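Local coordinates for C24 protein (Bizionia argentinensis JUB59, PDB 6OV6), which binds manganese and probably forms the receptor-binding tip of the long tail fibre of a temperate bacteriophage, at the interface of chains A and B. Residues are numbered along the deposited sequence; one frame, centred on the assembly and turned at random. Chains: chain A/B, C24 protein.

The interface of chains A and B. Residues chain A 136-138, 268, 270; chain B 134, 158, 160, 165, 272.
A:Tyr268 holds its ring anti to the backbone N (chi1 -163°), while B:Glu158 is bent at chi2 (-58°), and the phenol and the carboxylate meet across the chain boundary. The tyrosine OH donates to B:Glu158 OE1 at 2.6 Å. It reaches that oxygen on the anti side and 20° out of the carboxylate plane, with the ring and carboxylate planes steeply inclined to each other. The other carboxylate oxygen, OE2, is linked through a water to the backbone O of A:Ser138, so one oxygen is bound directly and the other through water, which probably restrains rotation of the carboxylate. The serine CB also packs on B:Glu158 CG at 3.6 Å.

One face of the same tyrosine ring takes methyl CD2 of B:Leu160, 3.6 Å from the centroid, in a CH-pi contact; the leucine's other methyl, CD1, meets A:Leu270 CD1 tip to tip at 3.9 Å. A:Leu270 CD1 also touches B:Ile165 CD1, and the isoleucine's CG2 branch lies 3.8 Å from A:Leu136 CD2. A:Leu136 then sends CD1 to CE1 of the B:Tyr272 ring, 3.5 Å away, the side chains crossing at about a right angle. Beside this apolar core a second water joins the N of A:Leu136 to the O of B:Pro134.

A:Tyr268 and B:Ile165 form a parallel beta bridge, bringing strand 267-275 of chain A against strand 164-167 of chain B; B:Tyr272 comes from chain B's own 267-275 strand. Strand 135-137 of chain A flanks this patch, which helps join two of the three chains of the deposited assembly, probably the trimer of the putative fibre tip.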
ATOM      1  N   LEU A 136       0.317  11.801   2.730  1.00 22.45           N
ATOM      2  CA  LEU A 136      -0.247  11.096   3.895  1.00 22.33           C
ATOM      3  C   LEU A 136      -0.502  12.111   5.003  1.00 25.00           C
ATOM      4  O   LEU A 136       0.298  13.029   5.197  1.00 23.69           O
ATOM      5  CB  LEU A 136       0.706  10.027   4.398  1.00 21.92           C
ATOM      6  CG  LEU A 136       0.913   8.864   3.460  1.00 26.40           C
ATOM      7  CD1 LEU A 136       2.051   7.984   3.972  1.00 27.27           C
ATOM      8  CD2 LEU A 136      -0.380   8.059   3.311  1.00 28.52           C
ATOM      9  N   TYR A 137      -1.654  11.990   5.681  1.00 23.80           N
ATOM     10  CA  TYR A 137      -2.045  12.960   6.707  1.00 23.69           C
ATOM     11  C   TYR A 137      -2.692  12.243   7.876  1.00 29.17           C
ATOM     12  O   TYR A 137      -3.608  11.433   7.685  1.00 27.87           O
ATOM     13  CB  TYR A 137      -2.980  14.018   6.081  1.00 23.74           C
ATOM     14  CG  TYR A 137      -3.544  15.055   7.027  1.00 26.20           C
ATOM     15  CD1 TYR A 137      -2.745  16.092   7.520  1.00 28.69           C
ATOM     16  CD2 TYR A 137      -4.891  15.038   7.387  1.00 27.61           C
ATOM     17  CE1 TYR A 137      -3.278  17.076   8.366  1.00 29.39           C
ATOM     18  CE2 TYR A 137      -5.434  16.020   8.220  1.00 28.61           C
ATOM     19  CZ  TYR A 137      -4.626  17.040   8.698  1.00 34.88           C
ATOM     20  OH  TYR A 137      -5.180  18.005   9.503  1.00 35.17           O
ATOM     21  N   SER A 138      -2.174  12.505   9.075  1.00 26.99           N
ATOM     22  CA  SER A 138      -2.656  11.883  10.313  1.00 28.00           C
ATOM     23  C   SER A 138      -3.245  12.923  11.291  1.00 36.10           C
ATOM     24  O   SER A 138      -3.613  12.579  12.415  1.00 35.78           O
ATOM     25  CB  SER A 138      -1.549  11.085  10.983  1.00 29.35           C
ATOM     26  OG  SER A 138      -0.438  11.901  11.301  1.00 34.11           O
ATOM     27  N   TYR A 268      -3.776   0.316   7.953  1.00 25.02           N
ATOM     28  CA  TYR A 268      -3.804   1.445   8.888  1.00 24.05           C
ATOM     29  C   TYR A 268      -4.375   2.630   8.100  1.00 27.37           C
ATOM     30  O   TYR A 268      -3.850   2.988   7.037  1.00 21.92           O
ATOM     31  CB  TYR A 268      -2.381   1.747   9.386  1.00 25.34           C
ATOM     32  CG  TYR A 268      -2.341   2.592  10.642  1.00 27.56           C
ATOM     33  CD1 TYR A 268      -1.989   2.036  11.870  1.00 29.72           C
ATOM     34  CD2 TYR A 268      -2.628   3.956  10.602  1.00 28.04           C
ATOM     35  CE1 TYR A 268      -1.905   2.822  13.025  1.00 28.65           C
ATOM     36  CE2 TYR A 268      -2.571   4.743  11.752  1.00 28.62           C
ATOM     37  CZ  TYR A 268      -2.244   4.162  12.969  1.00 34.66           C
ATOM     38  OH  TYR A 268      -2.184   4.949  14.102  1.00 36.31           O
ATOM     39  N   LEU A 270      -5.062   6.288   7.018  1.00 23.78           N
ATOM     40  CA  LEU A 270      -4.517   7.644   6.982  1.00 23.53           C
ATOM     41  C   LEU A 270      -5.281   8.398   5.889  1.00 26.23           C
ATOM     42  O   LEU A 270      -5.754   7.786   4.929  1.00 25.45           O
ATOM     43  CB  LEU A 270      -3.003   7.660   6.688  1.00 23.21           C
ATOM     44  CG  LEU A 270      -2.067   7.012   7.720  1.00 25.50           C
ATOM     45  CD1 LEU A 270      -0.601   7.089   7.247  1.00 24.41           C
ATOM     46  CD2 LEU A 270      -2.178   7.687   9.101  1.00 23.15           C
TER
ATOM     47  N   PRO B 134       3.316  11.867   7.633  1.00 22.61           N
ATOM     48  CA  PRO B 134       4.273  10.762   7.435  1.00 21.62           C
ATOM     49  C   PRO B 134       4.853  10.791   6.006  1.00 23.87           C
ATOM     50  O   PRO B 134       4.166  11.173   5.045  1.00 22.34           O
ATOM     51  CB  PRO B 134       3.432   9.509   7.685  1.00 22.82           C
ATOM     52  CG  PRO B 134       2.299   9.978   8.549  1.00 26.79           C
ATOM     53  CD  PRO B 134       1.985  11.354   8.026  1.00 23.85           C
ATOM     54  N   GLU B 158       1.926   7.968  14.925  1.00 26.55           N
ATOM     55  CA  GLU B 158       1.118   6.810  14.576  1.00 26.23           C
ATOM     56  C   GLU B 158       2.100   5.649  14.491  1.00 29.74           C
ATOM     57  O   GLU B 158       3.242   5.864  14.108  1.00 28.53           O
ATOM     58  CB  GLU B 158       0.477   6.992  13.177  1.00 27.79           C
ATOM     59  CG  GLU B 158      -0.298   8.294  12.968  1.00 33.29           C
ATOM     60  CD  GLU B 158      -1.429   8.517  13.940  1.00 44.32           C
ATOM     61  OE1 GLU B 158      -2.237   7.582  14.129  1.00 43.12           O
ATOM     62  OE2 GLU B 158      -1.508   9.627  14.513  1.00 38.96           O
ATOM     63  N   LEU B 160       3.069   2.945  12.379  1.00 23.50           N
ATOM     64  CA  LEU B 160       2.865   2.459  11.011  1.00 22.70           C
ATOM     65  C   LEU B 160       3.692   1.234  10.634  1.00 27.25           C
ATOM     66  O   LEU B 160       3.616   0.772   9.496  1.00 23.65           O
ATOM     67  CB  LEU B 160       3.093   3.615  10.003  1.00 21.76           C
ATOM     68  CG  LEU B 160       2.261   4.874  10.228  1.00 24.49           C
ATOM     69  CD1 LEU B 160       2.568   5.921   9.154  1.00 23.97           C
ATOM     70  CD2 LEU B 160       0.766   4.565  10.235  1.00 24.59           C
ATOM     71  N   ILE B 165      -0.937   1.155   4.074  1.00 21.30           N
ATOM     72  CA  ILE B 165      -1.865   2.259   4.288  1.00 20.63           C
ATOM     73  C   ILE B 165      -3.144   2.133   3.426  1.00 22.11           C
ATOM     74  O   ILE B 165      -3.081   1.788   2.251  1.00 22.76           O
ATOM     75  CB  ILE B 165      -1.149   3.649   4.057  1.00 22.28           C
ATOM     76  CG1 ILE B 165       0.174   3.777   4.879  1.00 22.45           C
ATOM     77  CG2 ILE B 165      -2.125   4.805   4.362  1.00 19.98           C
ATOM     78  CD1 ILE B 165       0.052   3.545   6.470  1.00 22.66           C
ATOM     79  N   TYR B 272       8.226   4.482   7.201  1.00 22.31           N
ATOM     80  CA  TYR B 272       7.376   5.663   7.385  1.00 22.86           C
ATOM     81  C   TYR B 272       8.017   6.507   8.469  1.00 24.18           C
ATOM     82  O   TYR B 272       8.173   6.063   9.598  1.00 23.64           O
ATOM     83  CB  TYR B 272       5.954   5.290   7.795  1.00 24.98           C
ATOM     84  CG  TYR B 272       5.178   4.795   6.612  1.00 28.13           C
ATOM     85  CD1 TYR B 272       4.784   5.668   5.603  1.00 30.24           C
ATOM     86  CD2 TYR B 272       4.830   3.456   6.494  1.00 29.24           C
ATOM     87  CE1 TYR B 272       4.073   5.219   4.501  1.00 32.36           C
ATOM     88  CE2 TYR B 272       4.150   2.986   5.363  1.00 30.59           C
ATOM     89  CZ  TYR B 272       3.786   3.877   4.364  1.00 31.24           C
ATOM     90  OH  TYR B 272       3.131   3.480   3.217  1.00 34.98           O
TER
HETATM   91  O   HOH W   1       3.145  11.528   2.470  1.00 21.02           O
HETATM   92  O   HOH W   2      -3.707  11.222  14.789  1.00 48.34           O